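Local atomic coordinates of acetaldehyde dehydrogenase (Acetylating) (Geobacillus thermoglucosidasius, PDB entry 5J78), a protein that catalyses the NAD-dependent interconversion of acetaldehyde and acetyl-CoA, probably as a step on the route to ethanol in this thermophilic bacterium. Residues Q47-K52 and G188-L193; M53-I58 and K111-I116; W125-P130 and N462-A467; A154-N159 and V455-L460. One frame throughout, in Å; residues are numbered along the deposited sequence.

Contact 1 (Q47-K52 and G188-L193); sequences QKILEK and GAPKGL
I49 and L50, in the last turns of helix 28-51, pack on P190 and L193, the two ends of a type II beta turn in the loop that joins helix 170-186 to strand 194-196. That strand lies in the parallel part of a sheet consistent with the Rossmann-like coenzyme-binding domain of aldehyde dehydrogenases, and the contact is made by aliphatic groups. I49 lies antiparallel alongside the P190 ring, with I49 CD1 4.0 Å from P190 CB and I49 CG2 close to the same carbon. The L50 side chain is set nearly perpendicular to that of L193. Both leucines hold CG opposite the backbone N (chi1 -170° and -169°), which brings their methyls together, L50 CD2 4.0 Å from L193 CD1. The second branch, L50 CD1, lies 4.4 Å from P190 CD. I49 remains at the exposed margin, whereas L50 and L193 are buried. The amide of Q47 is held by E51 of the next helical turn and by the backbone of R158. Q47 NE2 gives a nearly straight N-H to E51 OE1 at 2.9 Å; that oxygen lies almost in the Q47 amide plane and is met on its anti side, by a donor tilted from the carboxylate plane.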
# COMPACT_ATOMS: atom_id res chain seq x y z
N GLN A 47 8.86 -31.51 -5.64
CA GLN A 47 10.25 -31.10 -5.81
C GLN A 47 11.19 -31.86 -4.87
O GLN A 47 12.31 -32.20 -5.24
CB GLN A 47 10.40 -29.59 -5.60
CG GLN A 47 11.76 -29.03 -6.00
CD GLN A 47 12.84 -29.24 -4.94
OE1 GLN A 47 12.56 -29.27 -3.75
NE2 GLN A 47 14.09 -29.39 -5.39
N LYS A 48 10.73 -32.11 -3.65
CA LYS A 48 11.53 -32.87 -2.69
C LYS A 48 11.82 -34.27 -3.24
O LYS A 48 12.93 -34.79 -3.09
CB LYS A 48 10.83 -32.97 -1.34
CG LYS A 48 11.56 -32.26 -0.22
CD LYS A 48 10.82 -31.03 0.25
CE LYS A 48 11.78 -29.99 0.82
NZ LYS A 48 11.15 -28.64 0.89
N ILE A 49 10.82 -34.87 -3.87
CA ILE A 49 11.00 -36.17 -4.48
C ILE A 49 11.92 -36.04 -5.67
O ILE A 49 12.82 -36.86 -5.87
CB ILE A 49 9.65 -36.78 -4.92
CG1 ILE A 49 8.76 -37.01 -3.69
CG2 ILE A 49 9.87 -38.09 -5.69
CD1 ILE A 49 7.33 -37.39 -4.03
N LEU A 50 11.71 -35.02 -6.48
CA LEU A 50 12.52 -34.89 -7.67
C LEU A 50 14.00 -34.73 -7.28
O LEU A 50 14.89 -35.30 -7.91
CB LEU A 50 12.07 -33.70 -8.52
CG LEU A 50 12.74 -33.65 -9.90
CD1 LEU A 50 12.21 -34.76 -10.81
CD2 LEU A 50 12.55 -32.30 -10.59
N GLU A 51 14.25 -33.94 -6.24
CA GLU A 51 15.60 -33.57 -5.86
C GLU A 51 16.45 -34.78 -5.46
O GLU A 51 17.68 -34.72 -5.50
CB GLU A 51 15.59 -32.55 -4.71
CG GLU A 51 17.02 -32.07 -4.36
CD GLU A 51 17.09 -30.80 -3.51
OE1 GLU A 51 16.08 -30.07 -3.37
OE2 GLU A 51 18.19 -30.52 -2.97
N LYS A 52 15.79 -35.85 -5.04
CA LYS A 52 16.50 -37.08 -4.65
C LYS A 52 16.98 -37.93 -5.82
O LYS A 52 17.78 -38.85 -5.62
CB LYS A 52 15.60 -37.91 -3.73
CG LYS A 52 15.33 -37.20 -2.39
CD LYS A 52 14.43 -37.97 -1.43
CE LYS A 52 14.33 -37.21 -0.10
NZ LYS A 52 13.32 -37.79 0.82
N GLY A 188 8.72 -41.18 -14.80
CA GLY A 188 9.03 -41.34 -13.38
C GLY A 188 8.83 -40.13 -12.48
O GLY A 188 8.96 -40.23 -11.24
N ALA A 189 8.53 -38.97 -13.06
CA ALA A 189 8.39 -37.77 -12.24
C ALA A 189 7.20 -37.92 -11.28
O ALA A 189 6.25 -38.66 -11.57
CB ALA A 189 8.21 -36.55 -13.13
N PRO A 190 7.24 -37.22 -10.13
CA PRO A 190 6.11 -37.18 -9.20
C PRO A 190 4.93 -36.32 -9.69
O PRO A 190 5.12 -35.34 -10.43
CB PRO A 190 6.73 -36.56 -7.94
CG PRO A 190 7.80 -35.69 -8.48
CD PRO A 190 8.40 -36.48 -9.60
N LYS A 191 3.73 -36.65 -9.24
CA LYS A 191 2.57 -35.80 -9.49
C LYS A 191 2.79 -34.40 -8.90
O LYS A 191 3.40 -34.27 -7.84
CB LYS A 191 1.30 -36.39 -8.88
CG LYS A 191 0.78 -37.59 -9.64
CD LYS A 191 -0.39 -38.25 -8.91
CE LYS A 191 -0.82 -39.54 -9.62
NZ LYS A 191 -1.11 -39.32 -11.07
N GLY A 192 2.27 -33.37 -9.58
CA GLY A 192 2.23 -32.03 -9.03
C GLY A 192 3.46 -31.19 -9.32
O GLY A 192 3.55 -30.04 -8.89
N LEU A 193 4.40 -31.75 -10.09
CA LEU A 193 5.66 -31.08 -10.39
C LEU A 193 5.49 -29.83 -11.24
O LEU A 193 6.17 -28.81 -11.02
CB LEU A 193 6.58 -32.05 -11.11
CG LEU A 193 8.02 -31.58 -11.25
CD1 LEU A 193 8.71 -31.53 -9.88
CD2 LEU A 193 8.76 -32.48 -12.19

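Contact 2 (M53-I58 and K111-I116)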
# COMPACT_ATOMS: atom_id res chain seq x y z
N MET A 53 16.54 -37.64 -7.04
CA MET A 53 16.88 -38.49 -8.19
C MET A 53 18.30 -38.30 -8.73
O MET A 53 18.93 -37.27 -8.52
CB MET A 53 15.89 -38.25 -9.33
CG MET A 53 14.47 -38.56 -8.96
SD MET A 53 13.36 -38.33 -10.38
CE MET A 53 11.82 -38.82 -9.64
N THR A 54 18.79 -39.32 -9.42
CA THR A 54 20.06 -39.23 -10.15
C THR A 54 19.97 -38.38 -11.41
O THR A 54 18.88 -38.14 -11.95
CB THR A 54 20.56 -40.62 -10.60
OG1 THR A 54 19.64 -41.15 -11.54
CG2 THR A 54 20.70 -41.59 -9.41
N GLN A 55 21.13 -37.97 -11.90
CA GLN A 55 21.23 -37.21 -13.13
C GLN A 55 20.52 -37.95 -14.26
O GLN A 55 19.76 -37.36 -15.03
CB GLN A 55 22.70 -36.96 -13.47
CG GLN A 55 22.92 -36.02 -14.66
CD GLN A 55 22.47 -34.60 -14.36
OE1 GLN A 55 23.18 -33.84 -13.71
NE2 GLN A 55 21.28 -34.24 -14.84
N SER A 56 20.74 -39.25 -14.34
CA SER A 56 20.17 -40.04 -15.43
C SER A 56 18.64 -40.12 -15.31
O SER A 56 17.94 -40.12 -16.32
CB SER A 56 20.78 -41.45 -15.46
OG SER A 56 19.79 -42.44 -15.65
N GLU A 57 18.13 -40.15 -14.09
CA GLU A 57 16.69 -40.19 -13.86
C GLU A 57 16.07 -38.85 -14.24
O GLU A 57 15.03 -38.80 -14.89
CB GLU A 57 16.37 -40.55 -12.42
CG GLU A 57 16.69 -41.99 -12.07
CD GLU A 57 16.67 -42.26 -10.57
OE1 GLU A 57 16.91 -41.33 -9.77
OE2 GLU A 57 16.42 -43.42 -10.17
N ILE A 58 16.74 -37.77 -13.84
CA ILE A 58 16.34 -36.43 -14.27
C ILE A 58 16.39 -36.32 -15.78
O ILE A 58 15.44 -35.84 -16.40
CB ILE A 58 17.26 -35.32 -13.64
CG1 ILE A 58 17.10 -35.30 -12.11
CG2 ILE A 58 16.97 -33.93 -14.24
CD1 ILE A 58 15.79 -34.77 -11.59
N LYS A 111 25.40 -30.63 -16.44
CA LYS A 111 25.36 -31.29 -15.13
C LYS A 111 24.56 -30.45 -14.15
O LYS A 111 24.83 -29.26 -14.00
CB LYS A 111 26.78 -31.53 -14.60
CG LYS A 111 27.62 -32.47 -15.45
CD LYS A 111 29.05 -32.57 -14.91
CE LYS A 111 29.85 -33.66 -15.58
NZ LYS A 111 31.22 -33.78 -14.99
N THR A 112 23.60 -31.06 -13.47
CA THR A 112 22.74 -30.34 -12.52
C THR A 112 22.49 -31.08 -11.20
O THR A 112 21.77 -30.58 -10.34
CB THR A 112 21.36 -30.04 -13.14
OG1 THR A 112 20.73 -31.27 -13.54
CG2 THR A 112 21.51 -29.15 -14.34
N VAL A 113 23.07 -32.27 -11.04
CA VAL A 113 22.88 -33.06 -9.82
C VAL A 113 24.19 -33.19 -9.05
O VAL A 113 25.20 -33.56 -9.62
CB VAL A 113 22.36 -34.49 -10.10
CG1 VAL A 113 22.21 -35.28 -8.78
CG2 VAL A 113 21.05 -34.46 -10.84
N GLY A 114 24.15 -32.92 -7.75
CA GLY A 114 25.29 -33.19 -6.89
C GLY A 114 26.48 -32.29 -7.19
O GLY A 114 26.34 -31.12 -7.54
N ILE A 115 27.66 -32.87 -7.06
CA ILE A 115 28.90 -32.17 -7.31
C ILE A 115 29.09 -32.08 -8.80
O ILE A 115 29.20 -33.10 -9.47
CB ILE A 115 30.08 -32.89 -6.63
CG1 ILE A 115 29.89 -32.80 -5.11
CG2 ILE A 115 31.42 -32.27 -7.06
CD1 ILE A 115 30.99 -33.47 -4.30
N ILE A 116 29.10 -30.86 -9.32
CA ILE A 116 29.16 -30.66 -10.76
C ILE A 116 30.56 -30.26 -11.18
O ILE A 116 30.87 -30.22 -12.36
CB ILE A 116 28.13 -29.61 -11.25
CG1 ILE A 116 28.32 -28.25 -10.57
CG2 ILE A 116 26.73 -30.13 -11.05
CD1 ILE A 116 27.37 -27.13 -11.11
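Q55 meets the loop at T112 and V113 with both ends of its carboxamide, tying the first turn of helix 55-84 to the loop leading into strand 115-119. Q55 OE1 takes an almost straight bond from T112 N (2.8 Å, 175° at the hydrogen), the donor being tilted somewhat from the carbonyl plane, and a second, weak one from V113 N at 3.1 Å. The amide nitrogen works beside it: Q55 NE2 donates to T112 OG1 at 3.3 Å, with the hydroxyl close to the amide plane. Under this polar grip V113 lies alongside the glutamine, its CG2 3.6 Å from Q55 CA and 4.2 Å from I58 CG1, while its other methyl, CG1, faces M53 O.

The glutamine reaches the loop through a bend at chi2 (67°), after a first torsion that puts CG opposite the backbone N. Behind it the start of the helix is set by a capping box, in which E57 N bonds to T54 OG1 at 3.1 Å and T54 N to E57 OE1 at 2.8 Å. On the loop side T112 is held by further bonds: its hydroxyl donates to K156 O and so meets Q55 NE2 as acceptor, and its carbonyl accepts from R158 NH1. These bonds define which way round the neutral amide lies: its oxygen faces two backbone N-H donors and its nitrogen a hydroxyl acceptor.

Contact 3 (W125-P130 and N462-A467); sequences WEIAQP and NIKRVA
W125, I127 and Q129 form hydrogen-bonded antiparallel pairs with V466, K464 and N462, each joined by two backbone bonds; the central pair is linked by I127 N to K464 O at 2.8 Å and K464 N to I127 O at 2.9 Å. E126 with R465 and A128 with I463 are the non-hydrogen-bonded pairs between them. The N-to-C directions of the two segments make 149°, a marked twist.

Apolar contacts lie at the W125 end of the face that also carries I127 and V466; K464 and Q129 follow on the same face. V466 CG1 meets the indole obliquely, 3.8 Å from W125 CE3, and V466 CG2 presses on I127 CD1 at 3.5 Å, tighter than usual for two carbons. On the other face I463 CG2 lies 3.8 Å from E126 CB and also covers the centre of one face of the R465 guanidinium.

Strand 461-468 is part of the oligomerisation sheet of the aldehyde dehydrogenase fold: R465, V466 and A467 continue as a parallel ladder with a strand of the second subunit.

K464, bent at chi3 (-58°), brings its CE to 3.7 Å from I127 CG2 and gives a weak bond from NZ to Q129 OE1 at 3.3 Å, assisted by a bridging water. Its stronger partners are the carbonyls of K413 and I411 of the second subunit. A second water bridges E126 OE2 and R465 NE, its oxygen 3.0 Å from R465 NE and in the guanidinium plane, while R465 NH1 forms a salt bridge with D453 of the second subunit and E126 one with R117.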
# COMPACT_ATOMS: atom_id res chain seq x y z
N TRP A 125 34.80 -27.68 -4.18
CA TRP A 125 33.79 -28.45 -4.92
C TRP A 125 32.58 -27.54 -5.14
O TRP A 125 32.16 -26.82 -4.22
CB TRP A 125 33.32 -29.70 -4.16
CG TRP A 125 34.37 -30.57 -3.63
CD1 TRP A 125 35.66 -30.67 -4.06
CD2 TRP A 125 34.24 -31.49 -2.53
NE1 TRP A 125 36.34 -31.59 -3.31
CE2 TRP A 125 35.49 -32.11 -2.36
CE3 TRP A 125 33.18 -31.84 -1.69
CZ2 TRP A 125 35.72 -33.08 -1.38
CZ3 TRP A 125 33.41 -32.80 -0.71
CH2 TRP A 125 34.66 -33.41 -0.56
N GLU A 126 32.00 -27.60 -6.33
CA GLU A 126 30.74 -26.94 -6.62
C GLU A 126 29.59 -27.94 -6.61
O GLU A 126 29.65 -28.97 -7.28
CB GLU A 126 30.78 -26.25 -7.98
CG GLU A 126 31.85 -25.22 -8.15
CD GLU A 126 31.73 -24.52 -9.51
OE1 GLU A 126 30.93 -24.99 -10.35
OE2 GLU A 126 32.42 -23.51 -9.75
N ILE A 127 28.57 -27.62 -5.83
CA ILE A 127 27.37 -28.45 -5.73
C ILE A 127 26.22 -27.70 -6.38
O ILE A 127 26.00 -26.52 -6.08
CB ILE A 127 27.01 -28.78 -4.28
CG1 ILE A 127 28.16 -29.48 -3.56
CG2 ILE A 127 25.76 -29.64 -4.21
CD1 ILE A 127 27.97 -29.47 -2.04
N ALA A 128 25.49 -28.36 -7.27
CA ALA A 128 24.29 -27.78 -7.87
C ALA A 128 23.15 -27.87 -6.87
O ALA A 128 22.86 -28.94 -6.33
CB ALA A 128 23.93 -28.48 -9.17
N GLN A 129 22.52 -26.73 -6.62
CA GLN A 129 21.42 -26.64 -5.66
C GLN A 129 20.15 -26.05 -6.31
O GLN A 129 20.14 -24.87 -6.66
CB GLN A 129 21.82 -25.78 -4.46
CG GLN A 129 20.74 -25.66 -3.40
CD GLN A 129 20.40 -27.03 -2.79
OE1 GLN A 129 21.28 -27.78 -2.37
NE2 GLN A 129 19.11 -27.35 -2.76
N PRO A 130 19.08 -26.85 -6.43
CA PRO A 130 17.84 -26.33 -7.02
C PRO A 130 17.26 -25.14 -6.25
O PRO A 130 17.32 -25.13 -5.03
CB PRO A 130 16.88 -27.52 -6.92
CG PRO A 130 17.71 -28.69 -6.74
CD PRO A 130 18.92 -28.24 -5.97
N ASN A 462 21.30 -22.68 -7.80
CA ASN A 462 22.38 -21.99 -7.10
C ASN A 462 23.60 -22.87 -7.06
O ASN A 462 23.47 -24.10 -7.11
CB ASN A 462 21.96 -21.63 -5.68
CG ASN A 462 20.73 -20.71 -5.64
OD1 ASN A 462 19.79 -20.94 -4.87
ND2 ASN A 462 20.75 -19.68 -6.45
N ILE A 463 24.79 -22.28 -6.97
CA ILE A 463 25.99 -23.05 -6.74
C ILE A 463 26.40 -22.90 -5.27
O ILE A 463 26.56 -21.78 -4.77
CB ILE A 463 27.13 -22.63 -7.70
CG1 ILE A 463 26.75 -23.06 -9.12
CG2 ILE A 463 28.43 -23.31 -7.32
CD1 ILE A 463 27.54 -22.45 -10.21
N LYS A 464 26.49 -24.04 -4.58
CA LYS A 464 27.09 -24.12 -3.25
C LYS A 464 28.55 -24.50 -3.38
O LYS A 464 28.90 -25.36 -4.19
CB LYS A 464 26.35 -25.14 -2.38
CG LYS A 464 24.83 -24.94 -2.29
CD LYS A 464 24.17 -25.89 -1.30
CE LYS A 464 24.44 -27.37 -1.63
NZ LYS A 464 23.94 -28.27 -0.54
N ARG A 465 29.42 -23.85 -2.61
CA ARG A 465 30.86 -24.12 -2.72
C ARG A 465 31.42 -24.72 -1.43
O ARG A 465 31.36 -24.11 -0.37
CB ARG A 465 31.59 -22.83 -3.11
CG ARG A 465 31.11 -22.31 -4.48
CD ARG A 465 31.53 -20.91 -4.76
NE ARG A 465 31.34 -20.54 -6.17
CZ ARG A 465 30.27 -19.90 -6.65
NH1 ARG A 465 29.27 -19.55 -5.86
NH2 ARG A 465 30.20 -19.62 -7.95
N VAL A 466 31.90 -25.95 -1.54
CA VAL A 466 32.61 -26.61 -0.46
C VAL A 466 34.09 -26.23 -0.57
O VAL A 466 34.75 -26.63 -1.53
CB VAL A 466 32.46 -28.13 -0.53
CG1 VAL A 466 33.16 -28.80 0.67
CG2 VAL A 466 30.97 -28.52 -0.60
N ALA A 467 34.60 -25.48 0.40
CA ALA A 467 35.91 -24.86 0.23
C ALA A 467 36.80 -25.09 1.43
O ALA A 467 36.41 -24.84 2.56
CB ALA A 467 35.75 -23.36 -0.03
O HOH W 1 33.31 -21.90 -7.91
O HOH W 2 20.77 -28.20 0.13

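Contact 4 (A154-N159 and V455-L460); sequences AVKARN and VTVTHL
L460 and N159 both hold CG opposite the carbonyl carbon (chi1 -61° and -52°), which sends the CD1 branch of L460 over A154 and swings the asparagine amide up to the leucine carbonyl. L460 CD1 comes to 3.6 Å from A154 CA, over the backbone of the last helical turn. N159 ND2 donates to L460 O at 3.0 Å with an N-H...O angle of 154°; the acceptor lies near the amide plane, although the donor is tilted from the plane of the carbonyl. The same nitrogen bonds at 3.1 Å to A154 O, there in the carbonyl plane on a lone pair. A154 O also accepts from N159 N, so two donors of one residue close on it. With OD1 taken by G132 N, the N159 amide is tied at both ends and its rotation fixed.

A157 CB fits between the two hydrophobic residues opposite, 3.7 Å from V457 CG2 and 4.0 Å from L460 CB. V457 CG2 also touches K156 CG at 3.7 Å, and the K156 ammonium forms a salt bridge with D59.

The contact joins the C-terminal end of helix 143-156, closed by a Schellman motif at R158, to the short 3-10 turn 457-459 that precedes strand 461-468. Helix 89-107 flanks K156 and V457 through I107, helix 55-84 touches K156 through V62, and strand 124-138 packs on N159 through P130 and V131.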
# COMPACT_ATOMS: atom_id res chain seq x y z
N ALA A 154 13.35 -25.73 -16.03
CA ALA A 154 13.05 -25.83 -14.61
C ALA A 154 13.26 -27.24 -14.10
O ALA A 154 13.84 -27.43 -13.02
CB ALA A 154 11.61 -25.39 -14.32
N VAL A 155 12.80 -28.24 -14.85
CA VAL A 155 12.88 -29.61 -14.36
C VAL A 155 14.31 -30.14 -14.45
O VAL A 155 14.77 -30.86 -13.58
CB VAL A 155 11.90 -30.53 -15.13
CG1 VAL A 155 12.11 -32.02 -14.76
CG2 VAL A 155 10.47 -30.12 -14.84
N LYS A 156 15.02 -29.77 -15.51
CA LYS A 156 16.42 -30.18 -15.67
C LYS A 156 17.27 -29.70 -14.48
O LYS A 156 18.19 -30.40 -14.06
CB LYS A 156 16.96 -29.64 -17.00
CG LYS A 156 18.46 -29.81 -17.23
CD LYS A 156 18.88 -31.24 -17.45
CE LYS A 156 20.40 -31.37 -17.31
NZ LYS A 156 20.97 -32.63 -17.88
N ALA A 157 16.94 -28.53 -13.91
CA ALA A 157 17.66 -28.02 -12.74
C ALA A 157 17.07 -28.53 -11.42
O ALA A 157 17.51 -28.12 -10.32
CB ALA A 157 17.69 -26.50 -12.76
N ARG A 158 16.07 -29.39 -11.55
CA ARG A 158 15.47 -30.17 -10.45
C ARG A 158 14.49 -29.36 -9.60
O ARG A 158 14.34 -29.60 -8.40
CB ARG A 158 16.55 -30.78 -9.57
CG ARG A 158 17.53 -31.68 -10.34
CD ARG A 158 18.92 -31.67 -9.75
NE ARG A 158 18.96 -32.39 -8.49
CZ ARG A 158 19.78 -32.12 -7.48
NH1 ARG A 158 20.65 -31.13 -7.55
NH2 ARG A 158 19.73 -32.85 -6.39
N ASN A 159 13.78 -28.45 -10.26
CA ASN A 159 12.73 -27.66 -9.64
C ASN A 159 11.33 -28.14 -9.99
O ASN A 159 11.14 -28.85 -10.98
CB ASN A 159 12.88 -26.20 -10.08
CG ASN A 159 14.28 -25.68 -9.86
OD1 ASN A 159 14.70 -25.48 -8.71
ND2 ASN A 159 15.03 -25.51 -10.94
N VAL A 455 17.85 -16.45 -20.63
CA VAL A 455 17.65 -17.26 -19.45
C VAL A 455 17.58 -18.73 -19.84
O VAL A 455 16.92 -19.08 -20.82
CB VAL A 455 16.36 -16.85 -18.70
CG1 VAL A 455 16.06 -17.82 -17.55
CG2 VAL A 455 16.50 -15.42 -18.20
N THR A 456 18.24 -19.57 -19.04
CA THR A 456 18.38 -20.98 -19.37
C THR A 456 18.58 -21.75 -18.05
O THR A 456 18.33 -21.20 -16.95
CB THR A 456 19.55 -21.20 -20.40
OG1 THR A 456 19.67 -22.59 -20.71
CG2 THR A 456 20.89 -20.69 -19.87
N VAL A 457 18.94 -23.03 -18.13
CA VAL A 457 18.95 -23.90 -16.93
C VAL A 457 19.91 -23.43 -15.79
O VAL A 457 19.63 -23.65 -14.61
CB VAL A 457 19.31 -25.35 -17.33
CG1 VAL A 457 20.74 -25.44 -17.86
CG2 VAL A 457 19.09 -26.31 -16.18
N THR A 458 21.00 -22.76 -16.14
CA THR A 458 21.97 -22.33 -15.16
C THR A 458 21.43 -21.18 -14.31
O THR A 458 21.99 -20.86 -13.26
CB THR A 458 23.28 -21.93 -15.83
OG1 THR A 458 23.04 -20.91 -16.81
CG2 THR A 458 23.90 -23.14 -16.51
N HIS A 459 20.33 -20.56 -14.74
CA HIS A 459 19.70 -19.51 -13.93
C HIS A 459 18.76 -20.09 -12.87
O HIS A 459 18.30 -19.36 -11.98
CB HIS A 459 18.95 -18.52 -14.84
CG HIS A 459 19.86 -17.77 -15.77
ND1 HIS A 459 20.03 -18.14 -17.09
CD2 HIS A 459 20.69 -16.73 -15.55
CE1 HIS A 459 20.91 -17.33 -17.65
NE2 HIS A 459 21.32 -16.46 -16.74
N LEU A 460 18.51 -21.40 -12.94
CA LEU A 460 17.57 -22.04 -12.01
C LEU A 460 18.18 -23.04 -11.03
O LEU A 460 17.45 -23.85 -10.44
CB LEU A 460 16.45 -22.73 -12.82
CG LEU A 460 15.64 -21.76 -13.68
CD1 LEU A 460 14.52 -22.52 -14.40
CD2 LEU A 460 15.07 -20.62 -12.86

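In the fold
Contact 4 is the most central of the four, its centre about 16 Å from that of the chain; contact 1 is buried though peripheral, at about 27 Å between centres. Aliphatic groups alone make contact 1, while contact 4 adds an asparagine amide. Contact 2, partly open, relies on a polar glutamine grip, and contact 3, also partly buried, is backbone ladder with K464 and R465 bonded to the second subunit. Contacts 2 and 3 share one sheet, since segment 111-116 pairs with 125-130 through G114 with A128 and I116 with E126. Helices 28-51 and 55-84 link contacts 1 and 2, where L50 packs on I58. R158 of contact 4 bonds to E51, Q47 and T112.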